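Local coordinates for DNA damage response protein Rtt109, putative (PDB 5ZB9) that probably acetylates lysines of histone H3 with acetyl-CoA as the donor, in DNA replication, nucleosome assembly and the DNA damage response, at residues Thr97-Leu102 and Ile152-Lys157; Ala140-Gln145 and Arg163-Trp168; Pro210-Phe215 and Gly313-Phe318; Gly219-Thr224 and Pro233-Ser238. One frame throughout, in Å; residues are numbered along the deposited sequence.

Contact 1: Thr97-Leu102 and Ile152-Lys157; sequences TGYLHL and IENPEK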
loop_
_atom_site.group_PDB
_atom_site.type_symbol
_atom_site.label_atom_id
_atom_site.label_comp_id
_atom_site.label_asym_id
_atom_site.label_seq_id
_atom_site.Cartn_x
_atom_site.Cartn_y
_atom_site.Cartn_z
ATOM N N THR A 97 5.760 -13.094 11.916
ATOM C CA THR A 97 6.315 -14.432 12.060
ATOM C C THR A 97 5.703 -15.123 13.267
ATOM O O THR A 97 5.615 -16.344 13.317
ATOM C CB THR A 97 7.839 -14.398 12.201
ATOM O OG1 THR A 97 8.197 -13.523 13.277
ATOM C CG2 THR A 97 8.470 -13.902 10.922
ATOM N N GLY A 98 5.275 -14.327 14.236
ATOM C CA GLY A 98 4.659 -14.858 15.431
ATOM C C GLY A 98 5.617 -14.913 16.600
ATOM O O GLY A 98 5.282 -15.463 17.648
ATOM N N TYR A 99 6.806 -14.336 16.432
ATOM C CA TYR A 99 7.837 -14.403 17.471
ATOM C C TYR A 99 7.983 -13.110 18.262
ATOM O O TYR A 99 8.898 -12.971 19.070
ATOM C CB TYR A 99 9.177 -14.809 16.851
ATOM C CG TYR A 99 9.097 -16.199 16.287
ATOM C CD1 TYR A 99 9.046 -17.306 17.130
ATOM C CD2 TYR A 99 9.013 -16.411 14.918
ATOM C CE1 TYR A 99 8.944 -18.587 16.622
ATOM C CE2 TYR A 99 8.909 -17.689 14.402
ATOM C CZ TYR A 99 8.874 -18.772 15.261
ATOM O OH TYR A 99 8.770 -20.044 14.750
ATOM N N LEU A 100 7.062 -12.179 18.044
ATOM C CA LEU A 100 7.072 -10.913 18.763
ATOM C C LEU A 100 6.977 -11.118 20.275
ATOM O O LEU A 100 7.462 -10.288 21.049
ATOM C CB LEU A 100 5.929 -10.022 18.278
ATOM C CG LEU A 100 5.724 -8.684 18.990
ATOM C CD1 LEU A 100 6.998 -7.851 18.954
ATOM C CD2 LEU A 100 4.553 -7.930 18.376
ATOM N N HIS A 101 6.366 -12.226 20.691
ATOM C CA HIS A 101 6.191 -12.510 22.117
ATOM C C HIS A 101 7.525 -12.715 22.850
ATOM O O HIS A 101 7.597 -12.565 24.069
ATOM C CB HIS A 101 5.291 -13.734 22.315
ATOM C CG HIS A 101 5.898 -15.018 21.845
ATOM N ND1 HIS A 101 5.814 -15.447 20.539
ATOM C CD2 HIS A 101 6.583 -15.976 22.512
ATOM C CE1 HIS A 101 6.437 -16.606 20.417
ATOM N NE2 HIS A 101 6.908 -16.952 21.601
ATOM N N LEU A 102 8.580 -13.036 22.105
ATOM C CA LEU A 102 9.909 -13.204 22.690
ATOM C C LEU A 102 10.538 -11.877 23.099
ATOM O O LEU A 102 11.680 -11.837 23.566
ATOM C CB LEU A 102 10.836 -13.920 21.713
ATOM C CG LEU A 102 10.367 -15.300 21.266
ATOM C CD1 LEU A 102 11.338 -15.868 20.243
ATOM C CD2 LEU A 102 10.229 -16.216 22.468
ATOM N N ILE A 152 3.298 -20.092 9.808
ATOM C CA ILE A 152 1.890 -20.425 10.017
ATOM C C ILE A 152 1.752 -21.569 11.031
ATOM O O ILE A 152 0.752 -21.659 11.748
ATOM C CB ILE A 152 1.185 -20.802 8.683
ATOM C CG1 ILE A 152 -0.330 -20.900 8.885
ATOM C CG2 ILE A 152 1.763 -22.088 8.091
ATOM C CD1 ILE A 152 -1.107 -21.148 7.618
ATOM N N GLU A 153 2.773 -22.420 11.110
ATOM C CA GLU A 153 2.767 -23.533 12.050
ATOM C C GLU A 153 3.124 -23.092 13.468
ATOM O O GLU A 153 2.830 -23.799 14.432
ATOM C CB GLU A 153 3.730 -24.623 11.586
ATOM C CG GLU A 153 3.365 -25.226 10.243
ATOM C CD GLU A 153 4.323 -26.321 9.826
ATOM O OE1 GLU A 153 5.056 -26.833 10.701
ATOM O OE2 GLU A 153 4.356 -26.658 8.622
ATOM N N ASN A 154 3.759 -21.928 13.590
ATOM C CA ASN A 154 4.099 -21.375 14.897
ATOM C C ASN A 154 2.830 -21.053 15.675
ATOM O O ASN A 154 2.099 -20.130 15.322
ATOM C CB ASN A 154 4.983 -20.127 14.743
ATOM C CG ASN A 154 5.149 -19.343 16.045
ATOM O OD1 ASN A 154 4.961 -19.874 17.141
ATOM N ND2 ASN A 154 5.510 -18.064 15.921
ATOM N N PRO A 155 2.572 -21.813 16.754
ATOM C CA PRO A 155 1.351 -21.684 17.561
ATOM C C PRO A 155 1.164 -20.291 18.154
ATOM O O PRO A 155 0.085 -19.976 18.651
ATOM C CB PRO A 155 1.560 -22.718 18.673
ATOM C CG PRO A 155 2.563 -23.685 18.118
ATOM C CD PRO A 155 3.472 -22.856 17.279
ATOM N N GLU A 156 2.202 -19.466 18.090
ATOM C CA GLU A 156 2.154 -18.133 18.681
ATOM C C GLU A 156 1.780 -17.052 17.676
ATOM O O GLU A 156 1.534 -15.907 18.050
ATOM C CB GLU A 156 3.500 -17.804 19.321
ATOM C CG GLU A 156 3.830 -18.688 20.506
ATOM C CD GLU A 156 2.813 -18.542 21.614
ATOM O OE1 GLU A 156 2.517 -17.385 21.994
ATOM O OE2 GLU A 156 2.300 -19.579 22.090
ATOM N N LYS A 157 1.745 -17.417 16.400
ATOM C CA LYS A 157 1.353 -16.483 15.354
ATOM C C LYS A 157 -0.162 -16.356 15.316
ATOM O O LYS A 157 -0.864 -17.318 15.014
ATOM C CB LYS A 157 1.879 -16.935 13.990
ATOM C CG LYS A 157 1.504 -16.001 12.853
ATOM C CD LYS A 157 2.118 -16.453 11.543
ATOM C CE LYS A 157 1.874 -15.436 10.437
ATOM N NZ LYS A 157 2.527 -15.851 9.160
#
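Gly98 and Lys157 bring the two backbones together with only 3.7 Å between their CA atoms. With phi 100° Gly98 takes a left-handed conformation, and the chain then goes into a short 3-10 turn that includes Leu102. Residues Asn154-Lys157 form a type I turn. The same turn carries an Asx turn, since Glu156 N donates to Asn154 OD1 at 2.9 Å from above the plane of that carbonyl. Asn154 therefore uses its oxygen inside its own segment and its ND2 across the contact. ND2 gives a nearly straight bond to Thr97 O (3.1 Å), close to the amide plane, and a weaker one to Gly98 O (3.1 Å). The amide also lies almost flat on Tyr99, the two planes 12° apart and ND2 3.4 Å above the ring centre. Tyr99 OH is held by Phe436 O. These loops follow strands 86-96 and 133-140, parallel neighbours in the sheet, and they adjoin Ser96 and His158, which contact CoA in another structure of this protein. His101 CG sits between the backbone N and the carbonyl carbon (chi1 67°), and ND1 makes a weak bond to Gly98 O at the ring edge. Glu156 crosses the imidazole at about a right angle. Its CG is 3.3 Å from His101 CE1, and the chain bends at chi2, with OE1 ending over the ring centre; Leu102 CG lies against the opposite face, toward the rim. The Lys157 chain runs extended past Thr97 O, its CB 3.8 Å from that oxygen, to place NZ by Ser151 OG and in a salt bridge with Asp95.

Contact 2: Ala140-Gln145 and Arg163-Trp168; sequences ARAQNQ and RGLIKW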
loop_
_atom_site.group_PDB
_atom_site.type_symbol
_atom_site.label_atom_id
_atom_site.label_comp_id
_atom_site.label_asym_id
_atom_site.label_seq_id
_atom_site.Cartn_x
_atom_site.Cartn_y
_atom_site.Cartn_z
ATOM N N ALA A 140 -7.180 -5.517 1.418
ATOM C CA ALA A 140 -7.100 -6.209 2.697
ATOM C C ALA A 140 -7.850 -7.525 2.643
ATOM O O ALA A 140 -9.046 -7.547 2.362
ATOM C CB ALA A 140 -7.650 -5.338 3.811
ATOM N N ARG A 141 -7.136 -8.616 2.907
ATOM C CA ARG A 141 -7.739 -9.942 2.999
ATOM C C ARG A 141 -6.753 -10.917 3.626
ATOM O O ARG A 141 -5.544 -10.793 3.433
ATOM C CB ARG A 141 -8.178 -10.444 1.624
ATOM C CG ARG A 141 -7.038 -10.774 0.672
ATOM C CD ARG A 141 -7.573 -11.131 -0.712
ATOM N NE ARG A 141 -8.449 -12.291 -0.640
ATOM C CZ ARG A 141 -8.087 -13.523 -0.981
ATOM N NH1 ARG A 141 -6.865 -13.750 -1.439
ATOM N NH2 ARG A 141 -8.954 -14.524 -0.872
ATOM N N ALA A 142 -7.267 -11.868 4.397
ATOM C CA ALA A 142 -6.434 -12.942 4.935
ATOM C C ALA A 142 -6.000 -13.867 3.807
ATOM O O ALA A 142 -6.818 -14.259 2.978
ATOM C CB ALA A 142 -7.183 -13.717 6.000
ATOM N N GLN A 143 -4.718 -14.210 3.760
ATOM C CA GLN A 143 -4.225 -15.010 2.642
ATOM C C GLN A 143 -2.880 -15.623 2.912
ATOM O O GLN A 143 -2.311 -15.447 3.986
ATOM C CB GLN A 143 -4.129 -14.163 1.378
ATOM C CG GLN A 143 -3.025 -13.149 1.424
ATOM C CD GLN A 143 -3.120 -12.157 0.280
ATOM O OE1 GLN A 143 -2.881 -10.956 0.461
ATOM N NE2 GLN A 143 -3.472 -12.654 -0.909
ATOM N N ASN A 144 -2.372 -16.335 1.911
ATOM C CA ASN A 144 -1.066 -16.981 1.986
ATOM C C ASN A 144 0.053 -16.019 1.611
ATOM O O ASN A 144 0.678 -16.184 0.559
ATOM C CB ASN A 144 -1.017 -18.204 1.064
ATOM C CG ASN A 144 -2.305 -19.014 1.088
ATOM O OD1 ASN A 144 -2.800 -19.389 2.153
ATOM N ND2 ASN A 144 -2.857 -19.281 -0.092
ATOM N N GLN A 145 0.287 -15.010 2.452
ATOM C CA GLN A 145 1.370 -14.055 2.229
ATOM C C GLN A 145 2.679 -14.812 1.969
ATOM O O GLN A 145 2.984 -15.792 2.657
ATOM C CB GLN A 145 1.521 -13.104 3.427
ATOM C CG GLN A 145 0.298 -12.220 3.719
ATOM C CD GLN A 145 0.333 -10.858 3.008
ATOM O OE1 GLN A 145 1.289 -10.529 2.301
ATOM N NE2 GLN A 145 -0.718 -10.063 3.201
ATOM N N ARG A 163 -12.495 -9.554 7.919
ATOM C CA ARG A 163 -13.097 -8.382 8.543
ATOM C C ARG A 163 -12.126 -7.719 9.508
ATOM O O ARG A 163 -12.050 -6.499 9.573
ATOM C CB ARG A 163 -14.399 -8.750 9.262
ATOM C CG ARG A 163 -15.542 -9.061 8.318
ATOM C CD ARG A 163 -16.803 -9.497 9.054
ATOM N NE ARG A 163 -17.795 -10.026 8.122
ATOM C CZ ARG A 163 -18.798 -9.314 7.610
ATOM N NH1 ARG A 163 -18.949 -8.037 7.958
ATOM N NH2 ARG A 163 -19.658 -9.879 6.760
ATOM N N GLY A 164 -11.377 -8.523 10.252
ATOM C CA GLY A 164 -10.395 -7.989 11.175
ATOM C C GLY A 164 -9.267 -7.269 10.467
ATOM O O GLY A 164 -8.785 -6.235 10.944
ATOM N N LEU A 165 -8.840 -7.810 9.328
ATOM C CA LEU A 165 -7.760 -7.197 8.556
ATOM C C LEU A 165 -8.178 -5.861 7.944
ATOM O O LEU A 165 -7.398 -4.905 7.931
ATOM C CB LEU A 165 -7.283 -8.139 7.459
ATOM C CG LEU A 165 -6.063 -8.951 7.870
ATOM C CD1 LEU A 165 -5.746 -10.013 6.831
ATOM C CD2 LEU A 165 -4.875 -8.030 8.098
ATOM N N ILE A 166 -9.405 -5.796 7.439
ATOM C CA ILE A 166 -9.922 -4.545 6.905
ATOM C C ILE A 166 -9.973 -3.461 7.996
ATOM O O ILE A 166 -9.531 -2.335 7.767
ATOM C CB ILE A 166 -11.312 -4.743 6.266
ATOM C CG1 ILE A 166 -11.210 -5.706 5.080
ATOM C CG2 ILE A 166 -11.895 -3.410 5.802
ATOM C CD1 ILE A 166 -12.555 -6.261 4.616
ATOM N N LYS A 167 -10.472 -3.791 9.186
ATOM C CA LYS A 167 -10.488 -2.809 10.269
ATOM C C LYS A 167 -9.076 -2.429 10.681
ATOM O O LYS A 167 -8.805 -1.266 10.990
ATOM C CB LYS A 167 -11.255 -3.328 11.482
ATOM C CG LYS A 167 -12.739 -3.456 11.240
ATOM C CD LYS A 167 -13.458 -4.035 12.449
ATOM C CE LYS A 167 -14.868 -4.474 12.061
ATOM N NZ LYS A 167 -15.679 -4.968 13.213
ATOM N N TRP A 168 -8.175 -3.409 10.672
ATOM C CA TRP A 168 -6.790 -3.182 11.083
ATOM C C TRP A 168 -6.105 -2.180 10.153
ATOM O O TRP A 168 -5.503 -1.207 10.604
ATOM C CB TRP A 168 -6.021 -4.510 11.109
ATOM C CG TRP A 168 -4.639 -4.438 11.705
ATOM C CD1 TRP A 168 -4.307 -4.507 13.031
ATOM C CD2 TRP A 168 -3.397 -4.301 10.991
ATOM N NE1 TRP A 168 -2.940 -4.417 13.183
ATOM C CE2 TRP A 168 -2.361 -4.292 11.948
ATOM C CE3 TRP A 168 -3.065 -4.186 9.639
ATOM C CZ2 TRP A 168 -1.024 -4.176 11.596
ATOM C CZ3 TRP A 168 -1.727 -4.069 9.287
ATOM C CH2 TRP A 168 -0.725 -4.068 10.261
#
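Leu165 reaches the backbone of Arg141 and Ala142 through an unusual first torsion, chi1 -96°, well off the staggered position near -60°. Its second torsion is ordinary, with CD1 anti to CA. CD1 alone makes the approach: it lies over the face of the Arg141-Ala142 peptide group, 3.5 Å from Arg141 C and 3.4 Å from Ala142 N. The CB of Ala142 is more distant, 4.1 Å from Leu165 CD1, which shows that the leucine packs chiefly on a flat backbone group and less on a side chain. The N-H of that peptide is not left to the methyl, because Ala142 N donates to Asp162 near the start of the helix. One residue further along, Ile166 has CG1 anti to its carbonyl carbon (chi1 -63°). There CG1 meets Ala140 CB at 3.8 Å. Ala140 CB points at the helix and is 3.9 Å from Ile166 CA, so the methyl rests against the helix backbone as well; the two CA atoms are 5.3 Å apart. The contact thus joins helix 162-177 to the end of strand 133-140 and the loop leaving it, a packing of helix on the central mixed sheet. Trp168, on the same helix, belongs to the CoA site seen in another structure of this protein, and its side chain touches Leu112 and Arg113 of helix 111-127. Gln145, poorly ordered, bonds through OE1 to Ala94 N, another CoA-contacting residue.

Contact 3: Pro210-Phe215 and Gly313-Phe318; sequences PGCDKF and GRLVGF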
loop_
_atom_site.group_PDB
_atom_site.type_symbol
_atom_site.label_atom_id
_atom_site.label_comp_id
_atom_site.label_asym_id
_atom_site.label_seq_id
_atom_site.Cartn_x
_atom_site.Cartn_y
_atom_site.Cartn_z
ATOM N N PRO A 210 -16.751 -4.946 -1.524
ATOM C CA PRO A 210 -17.801 -5.514 -2.385
ATOM C C PRO A 210 -18.616 -6.570 -1.647
ATOM O O PRO A 210 -18.031 -7.461 -1.025
ATOM C CB PRO A 210 -17.016 -6.136 -3.546
ATOM C CG PRO A 210 -15.702 -5.413 -3.547
ATOM C CD PRO A 210 -15.406 -5.111 -2.104
ATOM N N GLY A 211 -19.942 -6.456 -1.696
ATOM C CA GLY A 211 -20.816 -7.355 -0.966
ATOM C C GLY A 211 -21.398 -6.692 0.273
ATOM O O GLY A 211 -22.379 -7.165 0.840
ATOM N N CYS A 212 -20.791 -5.592 0.699
ATOM C CA CYS A 212 -21.252 -4.885 1.883
ATOM C C CYS A 212 -21.865 -3.559 1.492
ATOM O O CYS A 212 -21.279 -2.809 0.712
ATOM C CB CYS A 212 -20.102 -4.658 2.868
ATOM S SG CYS A 212 -19.411 -6.162 3.593
ATOM N N ASP A 213 -23.038 -3.259 2.038
ATOM C CA ASP A 213 -23.718 -2.022 1.684
ATOM C C ASP A 213 -23.096 -0.826 2.393
ATOM O O ASP A 213 -22.161 -0.976 3.183
ATOM C CB ASP A 213 -25.223 -2.119 1.991
ATOM C CG ASP A 213 -25.534 -2.282 3.477
ATOM O OD1 ASP A 213 -24.825 -1.735 4.350
ATOM O OD2 ASP A 213 -26.538 -2.945 3.777
ATOM N N LYS A 214 -23.635 0.359 2.133
ATOM C CA LYS A 214 -23.056 1.575 2.683
ATOM C C LYS A 214 -23.130 1.600 4.219
ATOM O O LYS A 214 -22.311 2.252 4.868
ATOM C CB LYS A 214 -23.739 2.807 2.084
ATOM C CG LYS A 214 -25.197 2.984 2.482
ATOM C CD LYS A 214 -25.850 4.134 1.724
ATOM C CE LYS A 214 -25.303 5.482 2.177
ATOM N NZ LYS A 214 -25.790 6.607 1.319
ATOM N N PHE A 215 -24.074 0.867 4.805
ATOM C CA PHE A 215 -24.204 0.857 6.266
ATOM C C PHE A 215 -23.231 -0.123 6.906
ATOM O O PHE A 215 -22.510 0.239 7.835
ATOM C CB PHE A 215 -25.651 0.549 6.671
ATOM C CG PHE A 215 -26.643 1.400 5.954
ATOM C CD1 PHE A 215 -26.842 2.718 6.335
ATOM C CD2 PHE A 215 -27.325 0.911 4.849
ATOM C CE1 PHE A 215 -27.731 3.527 5.646
ATOM C CE2 PHE A 215 -28.219 1.713 4.153
ATOM C CZ PHE A 215 -28.418 3.025 4.551
ATOM N N GLY A 313 -18.334 -16.463 2.284
ATOM C CA GLY A 313 -17.770 -16.047 3.553
ATOM C C GLY A 313 -16.471 -15.271 3.474
ATOM O O GLY A 313 -15.998 -14.771 4.490
ATOM N N ARG A 314 -15.883 -15.166 2.284
ATOM C CA ARG A 314 -14.664 -14.375 2.114
ATOM C C ARG A 314 -14.975 -12.903 1.814
ATOM O O ARG A 314 -15.955 -12.588 1.143
ATOM C CB ARG A 314 -13.791 -14.959 0.998
ATOM C CG ARG A 314 -13.325 -16.392 1.229
ATOM C CD ARG A 314 -12.639 -16.564 2.581
ATOM N NE ARG A 314 -11.580 -15.584 2.804
ATOM C CZ ARG A 314 -10.304 -15.763 2.474
ATOM N NH1 ARG A 314 -9.918 -16.896 1.899
ATOM N NH2 ARG A 314 -9.414 -14.805 2.715
ATOM N N LEU A 315 -14.146 -12.000 2.324
ATOM C CA LEU A 315 -14.242 -10.593 1.948
ATOM C C LEU A 315 -12.863 -10.033 1.621
ATOM O O LEU A 315 -11.848 -10.533 2.104
ATOM C CB LEU A 315 -14.878 -9.758 3.063
ATOM C CG LEU A 315 -16.343 -9.997 3.437
ATOM C CD1 LEU A 315 -16.730 -9.153 4.645
ATOM C CD2 LEU A 315 -17.264 -9.707 2.253
ATOM N N VAL A 316 -12.834 -9.007 0.779
ATOM C CA VAL A 316 -11.635 -8.207 0.603
ATOM C C VAL A 316 -12.042 -6.740 0.615
ATOM O O VAL A 316 -13.088 -6.366 0.083
ATOM C CB VAL A 316 -10.868 -8.573 -0.699
ATOM C CG1 VAL A 316 -11.824 -8.835 -1.832
ATOM C CG2 VAL A 316 -9.880 -7.491 -1.079
ATOM N N GLY A 317 -11.246 -5.914 1.275
ATOM C CA GLY A 317 -11.491 -4.487 1.265
ATOM C C GLY A 317 -10.458 -3.784 0.404
ATOM O O GLY A 317 -9.278 -4.144 0.417
ATOM N N PHE A 318 -10.895 -2.785 -0.349
ATOM C CA PHE A 318 -9.978 -1.984 -1.139
ATOM C C PHE A 318 -9.919 -0.581 -0.575
ATOM O O PHE A 318 -10.943 0.068 -0.380
ATOM C CB PHE A 318 -10.398 -1.969 -2.605
ATOM C CG PHE A 318 -10.519 -3.338 -3.200
ATOM C CD1 PHE A 318 -9.395 -4.023 -3.617
ATOM C CD2 PHE A 318 -11.754 -3.949 -3.323
ATOM C CE1 PHE A 318 -9.493 -5.290 -4.153
ATOM C CE2 PHE A 318 -11.860 -5.221 -3.868
ATOM C CZ PHE A 318 -10.722 -5.891 -4.284
HETATM O O HOH W 1 -15.456 -8.243 -0.470
#
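Pro210 and Gly317 are the nearest backbone pair, their CA atoms 7.4 Å apart, and a water bridges the two segments. Water 1 donates to Pro210 O at 2.7 Å and accepts from Val316 N at 3.0 Å. The proline ring does most of the remaining touching. Its CD lies 3.4 Å from Val316 O, and its CG meets Phe318 CE2 at 3.9 Å, in the plane of the aromatic ring and at its edge. Proline and phenylalanine cross at about a right angle, while one face of the Phe318 ring is covered, toward its rim, by Val316 CG2. This is the margin of an antiparallel pairing in the central sheet: strands 202-208 and 317-324 are joined by backbone bonding between Ile208 and Phe318, and the water carries the link past the end of the ladder. Farther out, Leu315 comes in with both methyls, CD1 4.2 Å from Cys212 SG and CD2 4.0 Å from Pro210 O. Beyond Cys212 the chain turns into the short helix 214-218, with Asp213 at the N-cap, where OD1 accepts a weak bond from Phe215 N.

Contact 4: Gly219-Thr224 and Pro233-Ser238; sequences GFFPIT and PRWLNS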
loop_
_atom_site.group_PDB
_atom_site.type_symbol
_atom_site.label_atom_id
_atom_site.label_comp_id
_atom_site.label_asym_id
_atom_site.label_seq_id
_atom_site.Cartn_x
_atom_site.Cartn_y
_atom_site.Cartn_z
ATOM N N GLY A 219 -19.057 0.031 9.277
ATOM C CA GLY A 219 -18.587 -0.772 10.390
ATOM C C GLY A 219 -17.081 -0.964 10.366
ATOM O O GLY A 219 -16.473 -1.274 11.386
ATOM N N PHE A 220 -16.466 -0.778 9.200
ATOM C CA PHE A 220 -15.030 -0.975 9.083
ATOM C C PHE A 220 -14.258 0.297 9.424
ATOM O O PHE A 220 -13.064 0.236 9.715
ATOM C CB PHE A 220 -14.660 -1.448 7.675
ATOM C CG PHE A 220 -15.238 -2.785 7.313
ATOM C CD1 PHE A 220 -14.803 -3.940 7.951
ATOM C CD2 PHE A 220 -16.210 -2.893 6.329
ATOM C CE1 PHE A 220 -15.340 -5.179 7.624
ATOM C CE2 PHE A 220 -16.750 -4.128 5.998
ATOM C CZ PHE A 220 -16.313 -5.273 6.651
ATOM N N PHE A 221 -14.940 1.442 9.384
ATOM C CA PHE A 221 -14.293 2.727 9.651
ATOM C C PHE A 221 -13.800 2.807 11.099
ATOM O O PHE A 221 -14.426 2.255 11.993
ATOM C CB PHE A 221 -15.251 3.900 9.374
ATOM C CG PHE A 221 -15.675 4.039 7.930
ATOM C CD1 PHE A 221 -15.086 3.280 6.927
ATOM C CD2 PHE A 221 -16.668 4.947 7.576
ATOM C CE1 PHE A 221 -15.485 3.424 5.607
ATOM C CE2 PHE A 221 -17.071 5.092 6.256
ATOM C CZ PHE A 221 -16.482 4.337 5.274
ATOM N N PRO A 222 -12.687 3.515 11.338
ATOM C CA PRO A 222 -12.241 3.756 12.721
ATOM C C PRO A 222 -13.257 4.601 13.508
ATOM O O PRO A 222 -13.976 5.396 12.903
ATOM C CB PRO A 222 -10.923 4.520 12.547
ATOM C CG PRO A 222 -10.548 4.363 11.104
ATOM C CD PRO A 222 -11.805 4.149 10.345
ATOM N N ILE A 223 -13.299 4.449 14.831
ATOM C CA ILE A 223 -14.294 5.149 15.651
ATOM C C ILE A 223 -14.126 6.674 15.587
ATOM O O ILE A 223 -15.077 7.425 15.820
ATOM C CB ILE A 223 -14.250 4.665 17.133
ATOM C CG1 ILE A 223 -15.364 5.321 17.967
ATOM C CG2 ILE A 223 -12.880 4.899 17.755
ATOM C CD1 ILE A 223 -16.772 5.143 17.388
ATOM N N THR A 224 -12.934 7.131 15.225
ATOM C CA THR A 224 -12.720 8.553 14.972
ATOM C C THR A 224 -13.726 9.154 13.974
ATOM O O THR A 224 -14.023 10.346 14.033
ATOM C CB THR A 224 -11.300 8.812 14.445
ATOM O OG1 THR A 224 -11.051 7.978 13.307
ATOM C CG2 THR A 224 -10.272 8.501 15.513
ATOM N N PRO A 233 -16.485 14.621 5.845
ATOM C CA PRO A 233 -16.110 13.266 6.270
ATOM C C PRO A 233 -14.684 12.929 5.849
ATOM O O PRO A 233 -14.198 13.430 4.829
ATOM C CB PRO A 233 -17.133 12.370 5.556
ATOM C CG PRO A 233 -17.530 13.160 4.337
ATOM C CD PRO A 233 -17.459 14.612 4.736
ATOM N N ARG A 234 -14.008 12.112 6.649
ATOM C CA ARG A 234 -12.650 11.701 6.329
ATOM C C ARG A 234 -12.644 10.276 5.764
ATOM O O ARG A 234 -11.688 9.872 5.101
ATOM C CB ARG A 234 -11.755 11.798 7.565
ATOM C CG ARG A 234 -11.894 13.095 8.371
ATOM C CD ARG A 234 -11.633 14.353 7.539
ATOM N NE ARG A 234 -10.378 14.317 6.788
ATOM C CZ ARG A 234 -9.188 14.585 7.311
ATOM N NH1 ARG A 234 -9.090 14.895 8.590
ATOM N NH2 ARG A 234 -8.096 14.538 6.564
ATOM N N TRP A 235 -13.713 9.522 6.032
ATOM C CA TRP A 235 -13.897 8.191 5.449
ATOM C C TRP A 235 -15.142 8.146 4.572
ATOM O O TRP A 235 -16.228 8.546 4.989
ATOM C CB TRP A 235 -13.980 7.123 6.541
ATOM C CG TRP A 235 -12.661 6.917 7.214
ATOM C CD1 TRP A 235 -12.165 7.617 8.272
ATOM C CD2 TRP A 235 -11.650 5.969 6.849
ATOM N NE1 TRP A 235 -10.912 7.159 8.598
ATOM C CE2 TRP A 235 -10.575 6.145 7.742
ATOM C CE3 TRP A 235 -11.555 4.983 5.862
ATOM C CZ2 TRP A 235 -9.416 5.371 7.679
ATOM C CZ3 TRP A 235 -10.399 4.213 5.798
ATOM C CH2 TRP A 235 -9.347 4.414 6.700
ATOM N N LEU A 236 -14.974 7.660 3.349
ATOM C CA LEU A 236 -16.077 7.569 2.404
ATOM C C LEU A 236 -16.153 6.170 1.834
ATOM O O LEU A 236 -15.127 5.570 1.519
ATOM C CB LEU A 236 -15.913 8.579 1.274
ATOM C CG LEU A 236 -16.154 10.043 1.621
ATOM C CD1 LEU A 236 -15.859 10.922 0.427
ATOM C CD2 LEU A 236 -17.580 10.222 2.071
ATOM N N ASN A 237 -17.371 5.655 1.699
ATOM C CA ASN A 237 -17.588 4.365 1.064
ATOM C C ASN A 237 -17.758 4.525 -0.444
ATOM O O ASN A 237 -18.856 4.391 -0.965
ATOM C CB ASN A 237 -18.812 3.670 1.677
ATOM C CG ASN A 237 -19.123 2.323 1.027
ATOM O OD1 ASN A 237 -20.281 1.907 0.973
ATOM N ND2 ASN A 237 -18.095 1.644 0.522
ATOM N N SER A 238 -16.669 4.813 -1.143
ATOM C CA SER A 238 -16.717 4.883 -2.600
ATOM C C SER A 238 -15.327 4.810 -3.221
ATOM O O SER A 238 -14.324 4.731 -2.518
ATOM C CB SER A 238 -17.427 6.164 -3.053
ATOM O OG SER A 238 -16.869 7.301 -2.421
#
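Trp235 presents its CB, not its indole, to the face of Phe221. This CB lies 3.6 Å from the centroid of the phenyl ring and only 11° off the ring normal, a CH-pi contact almost over the centre. The Phe221 ring has an uncommon rotation, chi2 -9°, which puts CD1 nearly eclipsed with CA and CA close to the ring plane; with this rotation the flat face is turned to the methylene. The two side chains run antiparallel past one another as an oblique pair, planes 33° apart, with the phenyl and five-membered-ring centroids 5.3 Å apart. The indole is occupied by the next residue instead. Pro222 CD sits over one face of the pyrrole part of Trp235, 3.7 Å from its centroid, and the same CD is 3.5 Å from Trp235 CE2. Pro222 CG extends the coverage toward the six-membered ring, reaching Trp235 CZ2 at 3.7 Å. Consecutive residues Phe221 and Pro222 thus hold Trp235 at its CB and at its ring. At the edge of the phenyl ring, Phe221 CZ approaches Asn237 N at 3.9 Å. Trp235 NE1 is bonded to Asp174 of helix 162-177, and its side chain also touches Cys170 and Leu177 there. The short strand 235-236 runs parallel to strand 202-208, to which Leu236 bonds through Ala205 and Leu207, and Phe221 packs on Leu207 of that strand.

How the contacts relate
Contacts 2, 3 and 4 form a connected group, while contact 1 stands apart, its centre 17 Å from that of contact 2 and about 30 Å from the other two. Contacts 1 and 2 interleave along the chain; contact 3 follows, and both segments of contact 4 lie between its two halves. The shared element is the mixed sheet: Ala140 N approaches Gly317 O at 2.7 Å, joining contacts 2 and 3, and strand 202-208 pairs with the strands of contacts 3 and 4. Helix 162-177 reaches contact 4 through Ile166 CG2, 3.7 Å from Phe220 CD1. Contacts 1, 2 and 4 each border residues that bind CoA in a structure of this protein; contact 3 lies away from them.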